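PDB 6OAW: WYL1, which probably modulates RNA-guided CRISPR immunity, serving as a WYL-domain accessory protein of the type VI-D CRISPR-Cas system. Local coordinates for residues L87-I95 with Y151-L159; N199-A209 with R219-R227. All coordinates share one frame; numbering follows the deposited sequence.

Contact 1: L87-I95 with Y151-L159; sequences LNAFVEWQI and YYENKVYSL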
loop_
_atom_site.group_PDB
_atom_site.type_symbol
_atom_site.label_atom_id
_atom_site.label_comp_id
_atom_site.label_asym_id
_atom_site.label_seq_id
_atom_site.Cartn_x
_atom_site.Cartn_y
_atom_site.Cartn_z
ATOM N N LEU B 87 -2.932 -6.318 14.504
ATOM C CA LEU B 87 -3.854 -5.272 14.024
ATOM C C LEU B 87 -3.981 -4.204 15.102
ATOM O O LEU B 87 -4.116 -4.574 16.281
ATOM C CB LEU B 87 -5.242 -5.860 13.768
ATOM C CG LEU B 87 -5.408 -6.752 12.564
ATOM C CD1 LEU B 87 -6.882 -7.054 12.372
ATOM C CD2 LEU B 87 -4.821 -6.069 11.335
ATOM N N ASN B 88 -4.027 -2.948 14.669
ATOM C CA ASN B 88 -4.318 -1.751 15.486
ATOM C C ASN B 88 -5.683 -1.907 16.170
ATOM O O ASN B 88 -5.804 -1.362 17.253
ATOM C CB ASN B 88 -4.188 -0.497 14.634
ATOM C CG ASN B 88 -2.754 -0.266 14.222
ATOM O OD1 ASN B 88 -1.836 -0.522 15.004
ATOM N ND2 ASN B 88 -2.543 0.191 13.000
ATOM N N ALA B 89 -6.631 -2.677 15.620
ATOM C CA ALA B 89 -7.978 -2.865 16.214
ATOM C C ALA B 89 -7.908 -3.725 17.478
ATOM O O ALA B 89 -8.816 -3.579 18.328
ATOM C CB ALA B 89 -8.936 -3.478 15.230
ATOM N N PHE B 90 -6.916 -4.611 17.574
ATOM C CA PHE B 90 -6.652 -5.406 18.798
ATOM C C PHE B 90 -5.740 -4.582 19.723
ATOM O O PHE B 90 -4.824 -3.910 19.250
ATOM C CB PHE B 90 -6.115 -6.796 18.452
ATOM C CG PHE B 90 -7.195 -7.703 17.919
ATOM C CD1 PHE B 90 -8.073 -8.363 18.778
ATOM C CD2 PHE B 90 -7.396 -7.830 16.545
ATOM C CE1 PHE B 90 -9.076 -9.185 18.276
ATOM C CE2 PHE B 90 -8.400 -8.643 16.052
ATOM C CZ PHE B 90 -9.228 -9.326 16.909
ATOM N N VAL B 91 -6.013 -4.653 21.018
ATOM C CA VAL B 91 -5.539 -3.647 22.012
ATOM C C VAL B 91 -4.638 -4.337 23.042
ATOM O O VAL B 91 -3.663 -3.715 23.427
ATOM C CB VAL B 91 -6.700 -2.882 22.679
ATOM C CG1 VAL B 91 -6.183 -1.691 23.458
ATOM C CG2 VAL B 91 -7.748 -2.406 21.681
ATOM N N GLU B 92 -4.927 -5.574 23.449
ATOM C CA GLU B 92 -4.088 -6.343 24.405
ATOM C C GLU B 92 -2.587 -6.197 24.072
ATOM O O GLU B 92 -1.818 -5.825 24.958
ATOM C CB GLU B 92 -4.517 -7.802 24.411
ATOM C CG GLU B 92 -3.650 -8.687 25.293
ATOM C CD GLU B 92 -4.208 -8.961 26.653
ATOM O OE1 GLU B 92 -3.732 -8.311 27.628
ATOM O OE2 GLU B 92 -5.111 -9.827 26.732
ATOM N N TRP B 93 -2.175 -6.467 22.837
ATOM C CA TRP B 93 -0.739 -6.412 22.479
ATOM C C TRP B 93 -0.221 -4.993 22.708
ATOM O O TRP B 93 0.978 -4.860 23.031
ATOM C CB TRP B 93 -0.451 -6.909 21.059
ATOM C CG TRP B 93 -0.897 -6.002 19.961
ATOM C CD1 TRP B 93 -2.097 -6.052 19.306
ATOM C CD2 TRP B 93 -0.121 -4.988 19.296
ATOM N NE1 TRP B 93 -2.140 -5.095 18.331
ATOM C CE2 TRP B 93 -0.940 -4.437 18.289
ATOM C CE3 TRP B 93 1.189 -4.501 19.434
ATOM C CZ2 TRP B 93 -0.497 -3.414 17.450
ATOM C CZ3 TRP B 93 1.625 -3.474 18.618
ATOM C CH2 TRP B 93 0.788 -2.935 17.638
ATOM N N GLN B 94 -1.055 -3.980 22.470
ATOM C CA GLN B 94 -0.606 -2.567 22.515
ATOM C C GLN B 94 -0.405 -2.179 23.977
ATOM O O GLN B 94 0.507 -1.414 24.231
ATOM C CB GLN B 94 -1.563 -1.615 21.804
ATOM C CG GLN B 94 -1.717 -1.964 20.347
ATOM C CD GLN B 94 -2.537 -0.955 19.608
ATOM O OE1 GLN B 94 -2.138 0.200 19.491
ATOM N NE2 GLN B 94 -3.650 -1.412 19.045
ATOM N N ILE B 95 -1.163 -2.774 24.896
ATOM C CA ILE B 95 -0.964 -2.584 26.360
ATOM C C ILE B 95 0.308 -3.324 26.773
ATOM O O ILE B 95 1.140 -2.703 27.427
ATOM C CB ILE B 95 -2.190 -3.030 27.167
ATOM C CG1 ILE B 95 -3.425 -2.239 26.738
ATOM C CG2 ILE B 95 -1.935 -2.938 28.665
ATOM C CD1 ILE B 95 -3.296 -0.734 26.838
ATOM N N TYR B 151 -10.515 -7.625 27.512
ATOM C CA TYR B 151 -10.663 -6.561 28.536
ATOM C C TYR B 151 -10.525 -5.175 27.883
ATOM O O TYR B 151 -11.421 -4.344 28.025
ATOM C CB TYR B 151 -9.652 -6.800 29.665
ATOM C CG TYR B 151 -9.725 -5.824 30.814
ATOM C CD1 TYR B 151 -10.817 -5.778 31.669
ATOM C CD2 TYR B 151 -8.678 -4.942 31.043
ATOM C CE1 TYR B 151 -10.875 -4.859 32.704
ATOM C CE2 TYR B 151 -8.716 -4.021 32.070
ATOM C CZ TYR B 151 -9.817 -3.982 32.905
ATOM O OH TYR B 151 -9.837 -3.050 33.900
ATOM N N TYR B 152 -9.419 -4.922 27.183
ATOM C CA TYR B 152 -9.067 -3.573 26.674
ATOM C C TYR B 152 -9.912 -3.231 25.444
ATOM O O TYR B 152 -10.204 -2.045 25.239
ATOM C CB TYR B 152 -7.565 -3.479 26.408
ATOM C CG TYR B 152 -6.744 -3.609 27.662
ATOM C CD1 TYR B 152 -6.708 -2.594 28.604
ATOM C CD2 TYR B 152 -6.036 -4.766 27.925
ATOM C CE1 TYR B 152 -5.961 -2.718 29.773
ATOM C CE2 TYR B 152 -5.311 -4.919 29.095
ATOM C CZ TYR B 152 -5.265 -3.893 30.021
ATOM O OH TYR B 152 -4.506 -4.086 31.146
ATOM N N GLU B 153 -10.289 -4.226 24.641
ATOM C CA GLU B 153 -11.155 -4.016 23.455
ATOM C C GLU B 153 -12.534 -3.533 23.934
ATOM O O GLU B 153 -13.068 -2.568 23.363
ATOM C CB GLU B 153 -11.209 -5.299 22.618
ATOM C CG GLU B 153 -9.899 -5.599 21.904
ATOM C CD GLU B 153 -8.827 -6.321 22.716
ATOM O OE1 GLU B 153 -9.152 -6.775 23.834
ATOM O OE2 GLU B 153 -7.658 -6.454 22.219
ATOM N N ASN B 154 -13.062 -4.140 24.986
ATOM C CA ASN B 154 -14.375 -3.763 25.592
ATOM C C ASN B 154 -14.364 -2.275 25.989
ATOM O O ASN B 154 -15.396 -1.596 25.787
ATOM C CB ASN B 154 -14.732 -4.692 26.756
ATOM C CG ASN B 154 -15.376 -5.974 26.280
ATOM O OD1 ASN B 154 -16.472 -5.939 25.744
ATOM N ND2 ASN B 154 -14.703 -7.099 26.449
ATOM N N LYS B 155 -13.233 -1.779 26.491
ATOM C CA LYS B 155 -13.077 -0.373 26.935
ATOM C C LYS B 155 -12.923 0.542 25.720
ATOM O O LYS B 155 -13.625 1.560 25.654
ATOM C CB LYS B 155 -11.874 -0.227 27.873
ATOM C CG LYS B 155 -12.087 -0.693 29.315
ATOM C CD LYS B 155 -10.829 -0.475 30.149
ATOM C CE LYS B 155 -10.871 -1.138 31.509
ATOM N NZ LYS B 155 -10.928 -0.133 32.590
ATOM N N VAL B 156 -12.056 0.181 24.774
ATOM C CA VAL B 156 -11.793 1.009 23.554
ATOM C C VAL B 156 -13.079 1.163 22.734
ATOM O O VAL B 156 -13.314 2.286 22.229
ATOM C CB VAL B 156 -10.647 0.434 22.710
ATOM C CG1 VAL B 156 -10.620 1.048 21.313
ATOM C CG2 VAL B 156 -9.298 0.663 23.414
ATOM N N TYR B 157 -13.859 0.091 22.590
ATOM C CA TYR B 157 -15.038 0.066 21.674
ATOM C C TYR B 157 -16.333 0.231 22.493
ATOM O O TYR B 157 -17.411 0.016 21.918
ATOM C CB TYR B 157 -14.982 -1.194 20.805
ATOM C CG TYR B 157 -13.733 -1.292 19.963
ATOM C CD1 TYR B 157 -13.476 -0.377 18.950
ATOM C CD2 TYR B 157 -12.804 -2.293 20.178
ATOM C CE1 TYR B 157 -12.333 -0.447 18.171
ATOM C CE2 TYR B 157 -11.640 -2.366 19.424
ATOM C CZ TYR B 157 -11.415 -1.452 18.408
ATOM O OH TYR B 157 -10.277 -1.520 17.665
ATOM N N SER B 158 -16.222 0.645 23.768
ATOM C CA SER B 158 -17.352 0.858 24.711
ATOM C C SER B 158 -18.371 -0.285 24.593
ATOM O O SER B 158 -19.535 0.009 24.300
ATOM C CB SER B 158 -18.005 2.200 24.460
ATOM O OG SER B 158 -17.028 3.231 24.485
ATOM N N LEU B 159 -17.932 -1.542 24.736
ATOM C CA LEU B 159 -18.798 -2.757 24.783
ATOM C C LEU B 159 -19.636 -2.915 23.497
ATOM O O LEU B 159 -20.591 -3.700 23.534
ATOM C CB LEU B 159 -19.715 -2.652 26.009
ATOM C CG LEU B 159 -18.994 -2.445 27.345
ATOM C CD1 LEU B 159 -19.917 -1.890 28.419
ATOM C CD2 LEU B 159 -18.356 -3.737 27.821
#
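Val91 and Glu153 bring the two backbones nearest, their CA atoms 5.8 Å apart, where the turn Leu87-Phe90 runs into the short helix beginning at Glu92 and faces helix 151-156. Glu153 makes the polar join. Its chain bends at chi2 (83°), bringing the carboxylate round to the other backbone, and the single oxygen OE2 accepts two nearly straight bonds, from Val91 N at 2.7 Å and from Glu92 N at 3.1 Å. Both donors come from the same face of the carboxylate, Val91 N on the anti side but tilted out of the plane and Glu92 N from above it. Negative charge beside these N-H groups, at the threshold of helix 92-96, would probably be stabilised. At the turn end of the contact, the hydroxyl of Tyr157 donates to Ala89 O (OH to O, 2.6 Å), meeting a lone pair in the carbonyl plane while the carbonyl oxygen sits at the edge of the ring. Apolar contacts fill in around these bonds. Ile95 sets CG1 squarely over the Tyr152 ring, 3.7 Å from its centroid, a CH-pi contact, and its CG2 reaches CZ of the same ring. Val91 spreads its branches, CG1 onto Tyr152 CB (3.7 Å) and CG2 onto Val156 CG2 (3.9 Å). A Schellman motif at Ser158 closes helix 151-156, which packs against the start of helix 92-96 among helices 55-71, 104-122 and 161-172.

Contact 2: N199-A209 with R219-R227; sequences NGSRYYSFIYA and RRIRLIPYR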
loop_
_atom_site.group_PDB
_atom_site.type_symbol
_atom_site.label_atom_id
_atom_site.label_comp_id
_atom_site.label_asym_id
_atom_site.label_seq_id
_atom_site.Cartn_x
_atom_site.Cartn_y
_atom_site.Cartn_z
ATOM N N ASN B 199 13.509 -27.362 16.012
ATOM C CA ASN B 199 14.700 -27.745 15.206
ATOM C C ASN B 199 15.899 -26.854 15.564
ATOM O O ASN B 199 17.039 -27.373 15.509
ATOM C CB ASN B 199 14.391 -27.726 13.703
ATOM C CG ASN B 199 14.038 -29.089 13.136
ATOM O OD1 ASN B 199 14.246 -30.129 13.779
ATOM N ND2 ASN B 199 13.548 -29.087 11.904
ATOM N N GLY B 200 15.668 -25.592 15.945
ATOM C CA GLY B 200 16.735 -24.583 16.075
ATOM C C GLY B 200 17.727 -24.687 14.920
ATOM O O GLY B 200 17.295 -24.659 13.754
ATOM N N SER B 201 19.014 -24.861 15.235
ATOM C CA SER B 201 20.146 -24.928 14.271
ATOM C C SER B 201 20.511 -26.377 13.941
ATOM O O SER B 201 21.431 -26.566 13.126
ATOM C CB SER B 201 21.329 -24.203 14.828
ATOM O OG SER B 201 21.046 -22.823 14.904
ATOM N N ARG B 202 19.822 -27.344 14.552
ATOM C CA ARG B 202 20.201 -28.783 14.540
ATOM C C ARG B 202 19.439 -29.500 13.411
ATOM O O ARG B 202 19.960 -30.511 12.908
ATOM C CB ARG B 202 19.930 -29.421 15.912
ATOM C CG ARG B 202 20.890 -28.995 17.016
ATOM C CD ARG B 202 20.907 -29.942 18.202
ATOM N N TYR B 203 18.263 -28.994 13.016
ATOM C CA TYR B 203 17.451 -29.530 11.894
ATOM C C TYR B 203 17.348 -31.048 12.053
ATOM O O TYR B 203 17.566 -31.777 11.062
ATOM C CB TYR B 203 18.032 -29.068 10.557
ATOM C CG TYR B 203 17.995 -27.570 10.458
ATOM C CD1 TYR B 203 16.789 -26.900 10.293
ATOM C CD2 TYR B 203 19.144 -26.819 10.640
ATOM C CE1 TYR B 203 16.736 -25.517 10.278
ATOM C CE2 TYR B 203 19.110 -25.436 10.591
ATOM C CZ TYR B 203 17.902 -24.786 10.429
ATOM O OH TYR B 203 17.880 -23.423 10.408
ATOM N N TYR B 204 16.996 -31.492 13.265
ATOM C CA TYR B 204 16.808 -32.918 13.634
ATOM C C TYR B 204 15.625 -33.517 12.861
ATOM O O TYR B 204 15.658 -34.737 12.545
ATOM C CB TYR B 204 16.557 -33.036 15.141
ATOM C CG TYR B 204 17.781 -33.346 15.961
ATOM C CD1 TYR B 204 18.653 -34.349 15.564
ATOM C CD2 TYR B 204 18.045 -32.689 17.155
ATOM C CE1 TYR B 204 19.771 -34.678 16.314
ATOM C CE2 TYR B 204 19.160 -33.005 17.919
ATOM C CZ TYR B 204 20.027 -34.005 17.495
ATOM O OH TYR B 204 21.139 -34.358 18.209
ATOM N N SER B 205 14.606 -32.697 12.558
ATOM C CA SER B 205 13.263 -33.178 12.142
ATOM C C SER B 205 12.793 -32.527 10.834
ATOM O O SER B 205 13.233 -31.410 10.498
ATOM C CB SER B 205 12.263 -32.964 13.246
ATOM O OG SER B 205 12.776 -33.407 14.493
ATOM N N PHE B 206 11.904 -33.223 10.132
ATOM C CA PHE B 206 11.157 -32.741 8.948
ATOM C C PHE B 206 9.670 -32.804 9.289
ATOM O O PHE B 206 9.327 -33.522 10.249
ATOM C CB PHE B 206 11.482 -33.592 7.714
ATOM C CG PHE B 206 10.934 -35.001 7.746
ATOM C CD1 PHE B 206 11.650 -36.038 8.323
ATOM C CD2 PHE B 206 9.706 -35.289 7.170
ATOM C CE1 PHE B 206 11.141 -37.327 8.336
ATOM C CE2 PHE B 206 9.186 -36.571 7.193
ATOM C CZ PHE B 206 9.911 -37.589 7.773
ATOM N N ILE B 207 8.838 -32.067 8.544
ATOM C CA ILE B 207 7.363 -32.288 8.467
ATOM C C ILE B 207 7.000 -32.766 7.056
ATOM O O ILE B 207 7.658 -32.339 6.062
ATOM C CB ILE B 207 6.546 -31.033 8.838
ATOM C CG1 ILE B 207 6.747 -29.896 7.830
ATOM C CG2 ILE B 207 6.837 -30.609 10.264
ATOM C CD1 ILE B 207 6.033 -28.617 8.182
ATOM N N TYR B 208 5.968 -33.606 6.980
ATOM C CA TYR B 208 5.251 -33.936 5.733
ATOM C C TYR B 208 4.349 -32.743 5.448
ATOM O O TYR B 208 3.861 -32.119 6.421
ATOM C CB TYR B 208 4.458 -35.237 5.880
ATOM C CG TYR B 208 5.249 -36.528 5.843
ATOM C CD1 TYR B 208 5.766 -37.020 4.649
ATOM C CD2 TYR B 208 5.454 -37.289 6.987
ATOM C CE1 TYR B 208 6.476 -38.215 4.593
ATOM C CE2 TYR B 208 6.163 -38.483 6.947
ATOM C CZ TYR B 208 6.674 -38.954 5.747
ATOM O OH TYR B 208 7.368 -40.138 5.719
ATOM N N ALA B 209 4.162 -32.395 4.176
ATOM C CA ALA B 209 3.179 -31.368 3.759
ATOM C C ALA B 209 2.665 -31.670 2.355
ATOM O O ALA B 209 3.337 -32.383 1.606
ATOM C CB ALA B 209 3.794 -30.000 3.829
ATOM N N ARG B 219 0.903 -33.049 -4.017
ATOM C CA ARG B 219 1.984 -34.028 -3.693
ATOM C C ARG B 219 2.269 -33.981 -2.180
ATOM O O ARG B 219 2.529 -32.872 -1.670
ATOM C CB ARG B 219 3.278 -33.682 -4.448
ATOM C CG ARG B 219 3.350 -34.136 -5.901
ATOM C CD ARG B 219 4.521 -33.477 -6.622
ATOM N NE ARG B 219 4.591 -33.813 -8.039
ATOM C CZ ARG B 219 5.431 -33.267 -8.924
ATOM N NH1 ARG B 219 5.407 -33.657 -10.187
ATOM N NH2 ARG B 219 6.294 -32.341 -8.551
ATOM N N ARG B 220 2.261 -35.131 -1.489
ATOM C CA ARG B 220 2.789 -35.261 -0.107
ATOM C C ARG B 220 4.316 -35.293 -0.183
ATOM O O ARG B 220 4.862 -36.284 -0.703
ATOM C CB ARG B 220 2.238 -36.511 0.588
ATOM C CG ARG B 220 2.720 -36.696 2.026
ATOM C CD ARG B 220 1.664 -37.199 3.010
ATOM N NE ARG B 220 2.088 -38.267 3.926
ATOM C CZ ARG B 220 2.044 -38.221 5.264
ATOM N NH1 ARG B 220 1.591 -37.150 5.904
ATOM N NH2 ARG B 220 2.424 -39.276 5.959
ATOM N N ILE B 221 4.967 -34.235 0.312
ATOM C CA ILE B 221 6.447 -34.042 0.301
ATOM C C ILE B 221 6.931 -33.888 1.745
ATOM O O ILE B 221 6.084 -33.777 2.658
ATOM C CB ILE B 221 6.841 -32.842 -0.577
ATOM C CG1 ILE B 221 6.337 -31.512 -0.019
ATOM C CG2 ILE B 221 6.362 -33.055 -2.000
ATOM C CD1 ILE B 221 6.903 -30.298 -0.741
ATOM N N ARG B 222 8.251 -33.900 1.928
ATOM C CA ARG B 222 8.924 -33.685 3.231
ATOM C C ARG B 222 9.635 -32.334 3.176
ATOM O O ARG B 222 10.350 -32.075 2.186
ATOM C CB ARG B 222 9.862 -34.850 3.533
ATOM C CG ARG B 222 9.127 -36.169 3.736
ATOM C CD ARG B 222 10.051 -37.283 4.178
ATOM N NE ARG B 222 10.904 -37.666 3.067
ATOM C CZ ARG B 222 12.105 -38.228 3.187
ATOM N NH1 ARG B 222 12.630 -38.462 4.379
ATOM N NH2 ARG B 222 12.790 -38.540 2.102
ATOM N N LEU B 223 9.383 -31.486 4.179
ATOM C CA LEU B 223 9.992 -30.141 4.310
ATOM C C LEU B 223 10.824 -30.089 5.581
ATOM O O LEU B 223 10.356 -30.578 6.611
ATOM C CB LEU B 223 8.899 -29.085 4.408
ATOM C CG LEU B 223 7.937 -29.010 3.230
ATOM C CD1 LEU B 223 6.870 -27.971 3.519
ATOM C CD2 LEU B 223 8.674 -28.680 1.942
ATOM N N ILE B 224 11.990 -29.455 5.495
ATOM C CA ILE B 224 12.785 -28.974 6.658
ATOM C C ILE B 224 12.721 -27.454 6.607
ATOM O O ILE B 224 13.453 -26.839 5.837
ATOM C CB ILE B 224 14.231 -29.508 6.628
ATOM C CG1 ILE B 224 14.284 -31.029 6.434
ATOM C CG2 ILE B 224 14.953 -29.075 7.903
ATOM C CD1 ILE B 224 15.671 -31.577 6.191
ATOM N N PRO B 225 11.782 -26.814 7.338
ATOM C CA PRO B 225 11.592 -25.368 7.260
ATOM C C PRO B 225 12.857 -24.605 7.656
ATOM O O PRO B 225 13.547 -25.066 8.533
ATOM C CB PRO B 225 10.493 -25.077 8.293
ATOM C CG PRO B 225 9.773 -26.398 8.443
ATOM C CD PRO B 225 10.860 -27.443 8.296
ATOM N N TYR B 226 13.118 -23.465 7.025
ATOM C CA TYR B 226 14.227 -22.555 7.404
ATOM C C TYR B 226 13.663 -21.207 7.875
ATOM O O TYR B 226 13.865 -20.824 9.019
ATOM C CB TYR B 226 15.226 -22.404 6.256
ATOM C CG TYR B 226 16.451 -21.654 6.693
ATOM C CD1 TYR B 226 17.516 -22.291 7.308
ATOM C CD2 TYR B 226 16.485 -20.279 6.580
ATOM C CE1 TYR B 226 18.610 -21.575 7.766
ATOM C CE2 TYR B 226 17.574 -19.548 7.016
ATOM C CZ TYR B 226 18.631 -20.199 7.622
ATOM O OH TYR B 226 19.690 -19.460 8.020
ATOM N N ARG B 227 12.957 -20.493 7.007
ATOM C CA ARG B 227 12.358 -19.188 7.385
ATOM C C ARG B 227 11.252 -18.845 6.395
ATOM O O ARG B 227 11.397 -19.191 5.199
ATOM C CB ARG B 227 13.427 -18.094 7.424
ATOM C CG ARG B 227 12.969 -16.809 8.109
ATOM C CD ARG B 227 13.942 -15.648 7.902
ATOM N NE ARG B 227 15.251 -15.934 8.481
ATOM C CZ ARG B 227 16.409 -15.377 8.100
ATOM N NH1 ARG B 227 16.454 -14.471 7.134
ATOM N NH2 ARG B 227 17.525 -15.741 8.695
#
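Arg220 folds back onto Tyr208: bends at chi2 and chi3 lay its guanidinium flat over one face of the ring, the planes 12° apart and CZ 4.0 Å from the ring centroid, a stacked cation-pi pair. Phe206 CE2 lies over the opposite face of that phenol. Ile221 comes next, trading two backbone hydrogen bonds with Ala209, N to O at 2.8 Å each way. Arg222 returns to the side of the sheet occupied by Tyr208 and runs alongside that ring, its CG 3.5 Å from Tyr208 CE1, before CD passes over the face of Phe206, 3.2 Å from CE2. There the guanidinium stands nearly perpendicular to the phenyl ring, held by salt bridges to Glu275 and Asp244. Leu223 pairs with Ile207 through an almost straight bond from Leu223 N to Ile207 O (2.7 Å) and its reciprocal. This ladder is that of an antiparallel beta hairpin, 205-211 with 219-230, in a curled sheet consistent with the SH3-like, Sm-type barrel of WYL domains. On the opposite sheet face from Arg222, Leu223 CD1 packs on Ala209 CB at 3.7 Å. Past the ladder, Ile224 turns CG2 to Tyr203 CD1, also 3.7 Å away, while Pro225 lies against helix 186-199. Tyr226, CG anti to the backbone nitrogen (chi1 -172°), swings its ring to the Tyr203 hydroxyl, Tyr203 OH lying 3.3 Å from Tyr226 CD1, just where a classic bulge opposite strand 237-243 takes in Tyr226 and Arg227.

Contact 1 and contact 2 illustrate how separate parts of one chain are knit by different means. They follow in series, contact 1 closing before contact 2 opens; their centres lie 36 Å apart and their nearest atoms about 20 Å, so neither leans on the other. In contact 1, segments far apart in sequence meet among helices, and the polar bonds run between side chain and backbone. In contact 2, neighbouring strands pair through backbone bonds, and side chains add stacking above the sheet. Helices 161-172 and 177-184 lie between them in sequence, and helix 186-199 leads into contact 2; the first of the three touches contact 1. The other chain of the assembly touches neither.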